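Local coordinates for protein leucine aminopeptidase 1 (Caenorhabditis elegans, PDB 2HB6) that releases N-terminal amino acids, preferably leucine, from peptides as a metal-dependent aminopeptidase of the M17 family that probably acts in digestion, at residues A248-G253 / T355-M360; E336-L341 / G438-A443; A361-A366 / H455-A460. The protein carries 1 engineered substitution. All blocks are in the same frame, centred on the assembly; numbering follows the deposited sequence. Where two conformers were deposited one is given.

Overall arrangement
The three contacts form a compact triangle in the catalytic domain, with centres about 12 to 13 Å apart. Interactions 1 and 3 share one sheet: strand 356-361 pairs with 246-254 in interaction 1 and with 452-457 in interaction 3, and the two are joined by a probable hydrogen bond from His455 ND1 of interaction 3 to Asp359 OD2 of interaction 1 (2.6 Å). Interaction 2 pairs helix 337-350, which packs on this sheet, with helix 433-442; Leu341 CD1 comes to 3.5 Å from Ala361 CB. Interactions 1 and 2 each supply a ligand, Lys252 and Glu336, to one sodium ion; by similarity both residues bind zinc. Interaction 3 reaches the site through Thr362, which bonds to Asp275, another ligand of that sodium.

Interaction 1. Residues A248-G253 / T355-M360; sequences ALVGKG and TTIFDM. With NA (sodium ion), chain F.
Val250 and Phe358 lie on neighbouring parallel strands in the central mixed sheet of the M17 catalytic domain. The segment axes approach to 4.7 Å and run 18° apart, and the bridge pairs advance one for one from Ala248-Ile357 to Gly251-Met360.

Five backbone hydrogen bonds join the strands in the staggered pattern of a parallel pair. Ala248 donates to Thr356 O and accepts from Phe358 N; Val250 N then binds Phe358 O at 2.8 Å, and Val250 O receives Met360 N. Lys252 N closes the series on Met360 O at 3.1 Å. Beside these lies a CA-H...O contact from Asp359 CA to Val250 O, 3.2 Å long.

Apolar packing divides between the two sheet faces. On one, Leu249 and Phe358 run side by side, and Leu249 CD2 comes within 3.8 Å of Phe358 CD2, obliquely to the ring; Met282 and Phe476 also touch this pair. On the other, Val250 CG2 lies 4.1 Å from Ile357 CG2, under helix 337-350. With its CG2 anti to the carbonyl carbon and beside the backbone N, Val250 leans this methyl toward the partner strand.

Asp359 shares the Val250 face, but its carboxylate instead takes hydrogen bonds from Trp453 NE1 (on OD1) and His455 ND1 (on OD2).

The metal contact comes from Lys252, near the C-terminal end of strand 246-254. Asp257, Asp275 and Glu336 bind the same sodium ion, and by similarity Lys252 is a zinc ligand. Lys252 is extended throughout, with CG anti to the backbone N (chi1 174°), and this reach delivers NZ to the sodium ion at 2.3 Å.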
loop_
_atom_site.group_PDB
_atom_site.type_symbol
_atom_site.label_atom_id
_atom_site.label_comp_id
_atom_site.label_asym_id
_atom_site.label_seq_id
_atom_site.Cartn_x
_atom_site.Cartn_y
_atom_site.Cartn_z
ATOM N N ALA A 248 -6.252 -19.508 38.867
ATOM C CA ALA A 248 -6.737 -18.228 38.353
ATOM C C ALA A 248 -7.040 -18.297 36.867
ATOM O O ALA A 248 -6.240 -18.804 36.078
ATOM C CB ALA A 248 -5.756 -17.113 38.648
ATOM N N LEU A 249 -8.217 -17.788 36.493
ATOM C CA LEU A 249 -8.602 -17.600 35.091
ATOM C C LEU A 249 -8.579 -16.099 34.765
ATOM O O LEU A 249 -9.477 -15.348 35.159
ATOM C CB LEU A 249 -10.020 -18.155 34.854
ATOM C CG LEU A 249 -10.223 -19.606 35.296
ATOM C CD1 LEU A 249 -11.683 -19.986 35.302
ATOM C CD2 LEU A 249 -9.415 -20.569 34.421
ATOM N N VAL A 250 -7.532 -15.668 34.080
ATOM C CA VAL A 250 -7.331 -14.247 33.784
ATOM C C VAL A 250 -7.818 -14.008 32.347
ATOM O O VAL A 250 -7.418 -14.715 31.438
ATOM C CB VAL A 250 -5.838 -13.849 33.937
ATOM C CG1 VAL A 250 -5.646 -12.331 33.738
ATOM C CG2 VAL A 250 -5.315 -14.282 35.337
ATOM N N GLY A 251 -8.703 -13.034 32.151
ATOM C CA GLY A 251 -9.320 -12.831 30.844
ATOM C C GLY A 251 -9.095 -11.430 30.312
ATOM O O GLY A 251 -9.186 -10.462 31.057
ATOM N N LYS A 252 -8.803 -11.317 29.013
ATOM C CA LYS A 252 -8.639 -10.015 28.381
ATOM C C LYS A 252 -9.993 -9.435 28.022
ATOM O O LYS A 252 -10.714 -9.991 27.179
ATOM C CB LYS A 252 -7.779 -10.135 27.119
ATOM C CG LYS A 252 -7.665 -8.835 26.314
ATOM C CD LYS A 252 -7.098 -9.136 24.923
ATOM C CE LYS A 252 -7.234 -7.897 24.094
ATOM N NZ LYS A 252 -6.505 -7.966 22.777
ATOM N N GLY A 253 -10.329 -8.311 28.655
ATOM C CA GLY A 253 -11.654 -7.698 28.500
ATOM C C GLY A 253 -11.577 -6.323 27.874
ATOM O O GLY A 253 -12.072 -5.337 28.440
ATOM N N THR A 355 -1.360 -20.846 41.960
ATOM C CA THR A 355 -0.240 -21.714 41.579
ATOM C C THR A 355 -0.499 -22.342 40.219
ATOM O O THR A 355 0.391 -22.972 39.621
ATOM C CB THR A 355 -0.026 -22.841 42.612
ATOM O OG1 THR A 355 -1.257 -23.557 42.793
ATOM C CG2 THR A 355 0.432 -22.263 43.946
ATOM N N THR A 356 -1.727 -22.170 39.733
ATOM C CA THR A 356 -2.059 -22.477 38.339
ATOM C C THR A 356 -2.733 -21.241 37.728
ATOM O O THR A 356 -3.792 -20.819 38.188
ATOM C CB THR A 356 -2.978 -23.729 38.202
ATOM O OG1 THR A 356 -2.426 -24.818 38.953
ATOM C CG2 THR A 356 -3.051 -24.159 36.742
ATOM N N ILE A 357 -2.083 -20.631 36.736
ATOM C CA ILE A 357 -2.549 -19.348 36.181
ATOM C C ILE A 357 -2.758 -19.505 34.686
ATOM O O ILE A 357 -1.816 -19.773 33.949
ATOM C CB ILE A 357 -1.577 -18.160 36.468
ATOM C CG1 ILE A 357 -1.330 -17.992 37.979
ATOM C CG2 ILE A 357 -2.118 -16.831 35.840
ATOM C CD1 ILE A 357 -0.199 -17.058 38.312
ATOM N N PHE A 358 -4.018 -19.406 34.266
ATOM C CA PHE A 358 -4.398 -19.372 32.849
ATOM C C PHE A 358 -4.739 -17.948 32.466
ATOM O O PHE A 358 -5.453 -17.257 33.193
ATOM C CB PHE A 358 -5.657 -20.217 32.588
ATOM C CG PHE A 358 -5.513 -21.654 32.938
ATOM C CD1 PHE A 358 -5.007 -22.550 32.013
ATOM C CD2 PHE A 358 -5.930 -22.128 34.188
ATOM C CE1 PHE A 358 -4.878 -23.902 32.322
ATOM C CE2 PHE A 358 -5.813 -23.473 34.507
ATOM C CZ PHE A 358 -5.295 -24.364 33.582
ATOM N N ASP A 359 -4.240 -17.498 31.321
ATOM C CA ASP A 359 -4.760 -16.269 30.744
ATOM C C ASP A 359 -5.306 -16.578 29.356
ATOM O O ASP A 359 -4.717 -17.355 28.617
ATOM C CB ASP A 359 -3.737 -15.108 30.777
ATOM C CG ASP A 359 -2.642 -15.234 29.719
ATOM O OD1 ASP A 359 -1.578 -15.797 30.041
ATOM O OD2 ASP A 359 -2.842 -14.753 28.575
ATOM N N MET A 360 -6.476 -16.030 29.040
ATOM C CA MET A 360 -7.100 -16.303 27.755
ATOM C C MET A 360 -7.518 -14.978 27.141
ATOM O O MET A 360 -8.047 -14.102 27.829
ATOM C CB MET A 360 -8.297 -17.252 27.905
ATOM C CG MET A 360 -8.920 -17.700 26.560
ATOM S SD MET A 360 -10.259 -18.923 26.667
ATOM C CE MET A 360 -11.591 -17.962 27.433
HETATM NA NA NA F . -6.746 -5.885 21.790
#

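Interaction 2. Residues E336-L341 / G438-A443; sequences EGRLIL and GLLIGA. Engineered in segment 438-443: Leu440 (natural residue Phe). With NA (sodium ion), chain F; NA (sodium ion), chain G; SO4 (sulfate ion), chain C.
Ile441, Leu440 and Arg338 carry this contact. Ile441 sets CG1 3.5 Å from Arg338 O, and its CD1 reaches CD1 of Leu341 at 3.8 Å. Leu440, an engineered residue replacing the natural phenylalanine, crosses the arginine at about a right angle; its CD1 rests 3.7 Å from Arg338 CG. These are van der Waals contacts between two helices of the catalytic domain, 337-350 and 433-442, whose segments run roughly parallel (26°) with axes 8.5 Å apart.

Arg338, a predicted active-site residue, packs its aliphatic chain on Leu440 while its polar end holds a sulfate, probably from the crystallisation liquor. CG sits between the backbone N and the carbonyl carbon, and a bend at chi3 (76°) lays the guanidinium edge-on to the anion, with the sulfur in its plane. NE donates to sulfate O2 at 2.8 Å, an oxygen that Arg338 N also grips, and NH2 to O3 in a nearly straight bond (172°). Replacement by an alanine removes the guanidinium and would probably leave the sulfate held on this side by backbone N-H groups, Asn423 O without its NH1 partner and a gap beside Leu440.

Gly337 N binds sulfate O4 at 3.0 Å, and that oxygen also meets one sodium ion. Glu336, which by similarity binds both zinc ions, has two conformers; in one, OE1 lies 2.3 Å from one sodium and OE2 2.7 Å from the other.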
loop_
_atom_site.group_PDB
_atom_site.type_symbol
_atom_site.label_atom_id
_atom_site.label_comp_id
_atom_site.label_asym_id
_atom_site.label_seq_id
_atom_site.Cartn_x
_atom_site.Cartn_y
_atom_site.Cartn_z
ATOM N N GLU A 336 -1.841 -3.740 23.142
ATOM C CA GLU A 336 -2.195 -3.252 24.486
ATOM C C GLU A 336 -2.798 -4.332 25.381
ATOM O O GLU A 336 -2.726 -4.258 26.606
ATOM C CB GLU A 336 -3.199 -2.095 24.361
ATOM C CG GLU A 336 -4.685 -2.514 24.255
ATOM C CD GLU A 336 -5.013 -3.279 22.986
ATOM O OE1 GLU A 336 -5.927 -4.148 23.025
ATOM O OE2 GLU A 336 -4.351 -3.048 21.944
ATOM N N GLY A 337 -3.432 -5.323 24.748
ATOM C CA GLY A 337 -4.065 -6.407 25.454
ATOM C C GLY A 337 -3.090 -7.158 26.334
ATOM O O GLY A 337 -3.397 -7.512 27.465
ATOM N N ARG A 338 -1.887 -7.378 25.821
ATOM C CA ARG A 338 -0.888 -8.091 26.575
ATOM C C ARG A 338 -0.438 -7.265 27.788
ATOM O O ARG A 338 -0.006 -7.837 28.795
ATOM C CB ARG A 338 0.296 -8.456 25.660
ATOM C CG ARG A 338 1.021 -7.240 25.044
ATOM C CD ARG A 338 1.886 -7.671 23.847
ATOM N NE ARG A 338 1.070 -7.944 22.667
ATOM C CZ ARG A 338 1.561 -8.182 21.453
ATOM N NH1 ARG A 338 2.864 -8.191 21.269
ATOM N NH2 ARG A 338 0.750 -8.411 20.430
ATOM N N LEU A 339 -0.538 -5.932 27.710
ATOM C CA LEU A 339 -0.135 -5.099 28.857
ATOM C C LEU A 339 -1.097 -5.318 30.034
ATOM O O LEU A 339 -0.671 -5.479 31.178
ATOM C CB LEU A 339 -0.098 -3.610 28.496
ATOM C CG LEU A 339 0.962 -3.152 27.472
ATOM C CD1 LEU A 339 0.753 -1.687 27.091
ATOM C CD2 LEU A 339 2.348 -3.366 28.031
ATOM N N ILE A 340 -2.396 -5.314 29.755
ATOM C CA ILE A 340 -3.374 -5.433 30.841
ATOM C C ILE A 340 -3.307 -6.840 31.459
ATOM O O ILE A 340 -3.475 -7.000 32.678
ATOM C CB ILE A 340 -4.803 -5.002 30.406
ATOM C CG1 ILE A 340 -5.468 -6.070 29.521
ATOM C CG2 ILE A 340 -4.734 -3.628 29.668
ATOM C CD1 ILE A 340 -6.977 -5.809 29.188
ATOM N N LEU A 341 -3.015 -7.840 30.618
ATOM C CA LEU A 341 -2.880 -9.229 31.060
ATOM C C LEU A 341 -1.642 -9.456 31.924
ATOM O O LEU A 341 -1.671 -10.268 32.847
ATOM C CB LEU A 341 -2.850 -10.181 29.868
ATOM C CG LEU A 341 -4.202 -10.368 29.181
ATOM C CD1 LEU A 341 -3.998 -11.070 27.875
ATOM C CD2 LEU A 341 -5.201 -11.110 30.071
ATOM N N GLY A 438 2.617 -13.563 23.979
ATOM C CA GLY A 438 2.513 -14.317 25.229
ATOM C C GLY A 438 3.679 -14.084 26.166
ATOM O O GLY A 438 3.495 -13.978 27.379
ATOM N N LEU A 439 4.888 -13.990 25.613
ATOM C CA LEU A 439 6.072 -13.813 26.450
ATOM C C LEU A 439 6.132 -12.444 27.120
ATOM O O LEU A 439 6.701 -12.322 28.197
ATOM C CB LEU A 439 7.357 -14.075 25.653
ATOM C CG LEU A 439 7.580 -15.539 25.247
ATOM C CD1 LEU A 439 8.743 -15.614 24.239
ATOM C CD2 LEU A 439 7.850 -16.465 26.466
ATOM N N LEU A 440 5.557 -11.418 26.490
ATOM C CA LEU A 440 5.428 -10.121 27.170
ATOM C C LEU A 440 4.701 -10.296 28.521
ATOM O O LEU A 440 5.147 -9.794 29.555
ATOM C CB LEU A 440 4.659 -9.118 26.297
ATOM C CG LEU A 440 4.444 -7.682 26.825
ATOM C CD1 LEU A 440 3.342 -7.539 27.899
ATOM C CD2 LEU A 440 5.776 -7.065 27.310
ATOM N N ILE A 441 3.572 -10.995 28.485
ATOM C CA ILE A 441 2.768 -11.244 29.680
ATOM C C ILE A 441 3.610 -12.019 30.710
ATOM O O ILE A 441 3.746 -11.604 31.880
ATOM C CB ILE A 441 1.511 -12.076 29.291
ATOM C CG1 ILE A 441 0.604 -11.252 28.358
ATOM C CG2 ILE A 441 0.763 -12.567 30.543
ATOM C CD1 ILE A 441 -0.403 -12.112 27.567
ATOM N N GLY A 442 4.196 -13.120 30.249
ATOM C CA GLY A 442 4.981 -14.023 31.107
ATOM C C GLY A 442 6.209 -13.404 31.742
ATOM O O GLY A 442 6.606 -13.793 32.841
ATOM N N ALA A 443 6.803 -12.423 31.065
ATOM C CA ALA A 443 7.977 -11.722 31.587
ATOM C C ALA A 443 7.716 -11.085 32.948
ATOM O O ALA A 443 8.648 -10.738 33.663
ATOM C CB ALA A 443 8.444 -10.662 30.607
HETATM NA NA NA F . -6.746 -5.885 21.790
HETATM NA NA NA G . -4.860 -4.927 20.010
HETATM S S SO4 C . -2.811 -7.534 22.207
HETATM O O1 SO4 C . -3.776 -8.419 22.843
HETATM O O2 SO4 C . -1.643 -7.302 23.040
HETATM O O3 SO4 C . -2.258 -8.141 20.990
HETATM O O4 SO4 C . -3.500 -6.298 21.935
HETATM O O HOH W 1 -4.402 -6.991 17.965
#

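Interaction 3. Residues A361-A366 / H455-A460; sequences ATLTGA and HLDIAA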
loop_
_atom_site.group_PDB
_atom_site.type_symbol
_atom_site.label_atom_id
_atom_site.label_comp_id
_atom_site.label_asym_id
_atom_site.label_seq_id
_atom_site.Cartn_x
_atom_site.Cartn_y
_atom_site.Cartn_z
ATOM N N ALA A 361 -7.232 -14.817 25.851
ATOM C CA ALA A 361 -7.319 -13.524 25.213
ATOM C C ALA A 361 -7.414 -13.687 23.710
ATOM O O ALA A 361 -6.850 -14.619 23.140
ATOM C CB ALA A 361 -6.115 -12.686 25.552
ATOM N N THR A 362 -8.111 -12.749 23.084
ATOM C CA THR A 362 -8.071 -12.561 21.637
ATOM C C THR A 362 -6.918 -11.591 21.320
ATOM O O THR A 362 -7.104 -10.383 21.337
ATOM C CB THR A 362 -9.422 -11.944 21.136
ATOM O OG1 THR A 362 -9.679 -10.733 21.857
ATOM C CG2 THR A 362 -10.583 -12.897 21.388
ATOM N N LEU A 363 -5.715 -12.101 21.135
ATOM C CA LEU A 363 -4.588 -11.207 20.941
ATOM C C LEU A 363 -4.122 -10.761 19.600
ATOM O O LEU A 363 -4.037 -9.587 19.320
ATOM C CB LEU A 363 -3.347 -11.739 21.617
ATOM C CG LEU A 363 -3.259 -11.869 23.106
ATOM C CD1 LEU A 363 -3.576 -13.319 23.350
ATOM C CD2 LEU A 363 -1.852 -11.557 23.520
ATOM N N THR A 364 -3.670 -11.713 18.821
ATOM C CA THR A 364 -3.070 -11.381 17.563
ATOM C C THR A 364 -3.723 -12.027 16.377
ATOM O O THR A 364 -4.248 -13.120 16.462
ATOM C CB THR A 364 -1.602 -11.854 17.596
ATOM O OG1 THR A 364 -1.572 -13.264 17.866
ATOM C CG2 THR A 364 -0.868 -11.272 18.772
ATOM N N GLY A 365 -3.628 -11.332 15.259
ATOM C CA GLY A 365 -4.113 -11.863 14.025
ATOM C C GLY A 365 -3.100 -12.939 13.662
ATOM O O GLY A 365 -3.427 -13.852 12.925
ATOM N N ALA A 366 -1.882 -12.844 14.212
ATOM C CA ALA A 366 -0.857 -13.826 13.920
ATOM C C ALA A 366 -1.246 -15.216 14.419
ATOM O O ALA A 366 -0.746 -16.221 13.891
ATOM C CB ALA A 366 0.459 -13.407 14.524
ATOM N N HIS A 455 -0.824 -19.544 28.674
ATOM C CA HIS A 455 -1.367 -18.433 27.915
ATOM C C HIS A 455 -2.099 -19.012 26.713
ATOM O O HIS A 455 -1.567 -19.889 26.041
ATOM C CB HIS A 455 -0.210 -17.553 27.443
ATOM C CG HIS A 455 -0.574 -16.609 26.344
ATOM N ND1 HIS A 455 -1.332 -15.477 26.555
ATOM C CD2 HIS A 455 -0.284 -16.630 25.018
ATOM C CE1 HIS A 455 -1.484 -14.836 25.410
ATOM N NE2 HIS A 455 -0.850 -15.509 24.464
ATOM N N LEU A 456 -3.321 -18.541 26.465
ATOM C CA LEU A 456 -4.181 -19.117 25.425
ATOM C C LEU A 456 -4.739 -18.020 24.520
ATOM O O LEU A 456 -5.558 -17.194 24.952
ATOM C CB LEU A 456 -5.344 -19.938 26.036
ATOM C CG LEU A 456 -6.278 -20.695 25.069
ATOM C CD1 LEU A 456 -5.528 -21.769 24.232
ATOM C CD2 LEU A 456 -7.433 -21.333 25.837
ATOM N N ASP A 457 -4.307 -18.021 23.262
ATOM C CA ASP A 457 -4.699 -16.980 22.295
ATOM C C ASP A 457 -5.853 -17.535 21.454
ATOM O O ASP A 457 -5.705 -18.541 20.744
ATOM C CB ASP A 457 -3.485 -16.620 21.405
ATOM C CG ASP A 457 -3.704 -15.371 20.543
ATOM O OD1 ASP A 457 -4.846 -14.921 20.308
ATOM O OD2 ASP A 457 -2.690 -14.829 20.080
ATOM N N ILE A 458 -7.007 -16.876 21.531
ATOM C CA ILE A 458 -8.223 -17.404 20.900
ATOM C C ILE A 458 -8.820 -16.422 19.885
ATOM O O ILE A 458 -10.007 -16.496 19.559
ATOM C CB ILE A 458 -9.295 -17.774 21.959
ATOM C CG1 ILE A 458 -9.684 -16.542 22.803
ATOM C CG2 ILE A 458 -8.766 -18.884 22.871
ATOM C CD1 ILE A 458 -11.015 -16.723 23.605
ATOM N N ALA A 459 -7.986 -15.515 19.387
ATOM C CA ALA A 459 -8.415 -14.493 18.425
ATOM C C ALA A 459 -9.373 -15.002 17.343
ATOM O O ALA A 459 -10.476 -14.479 17.197
ATOM C CB ALA A 459 -7.212 -13.823 17.802
ATOM N N ALA A 460 -8.974 -16.044 16.613
ATOM C CA ALA A 460 -9.819 -16.601 15.551
ATOM C C ALA A 460 -10.904 -17.599 15.996
ATOM O O ALA A 460 -12.038 -17.494 15.531
ATOM C CB ALA A 460 -8.955 -17.180 14.388
#
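Asp457 is gripped through both carboxylate oxygens by the loop 361-366. Thr364 OG1 donates to Asp457 OD2 at 2.9 Å on its syn side, 16° out of the carboxylate plane. Leu363 N reaches Asp457 OD1 at 3.1 Å from above that plane, and the same oxygen takes a weak bond from Ala459 N. The carboxylate is thus held from different directions, which should limit its rotation. Thr364 OG1 is also bonded to Ser434 and, weakly, to Gln367 N, capping the turn into helix 367-371.

The backbone supplies the next layer. Ala361 N donates to Leu456 O and Ile458 N to Ala361 O at 2.8 Å, a parallel bridge around Ala361 and Asp457 at the ends of strands 356-361 and 452-457. Beyond it both chains leave the strand form, and 362-364 passes beside the aspartate.

Apolar packing surrounds these bonds. Leu363 CD1 meets the edge of the His455 ring near its plane, 3.3 Å from CE1, and lies 3.5 Å from Asp457 CG. Leu363 chi2, at 98°, lies away from the staggered positions, which may reflect this close packing. Ala459 CB presses against Thr364 O at 3.3 Å, and Thr362 CG2 touches Ile458 CG1 at 4.0 Å, while OG1 of that threonine bonds to Asp275 OD1.

With its oxygens met by N-H and hydroxyl donors, Asp457 probably keeps a buried negative charge stabilised, and the same bonds tie a loop near the metal site to the C-terminal end of strand 452-457.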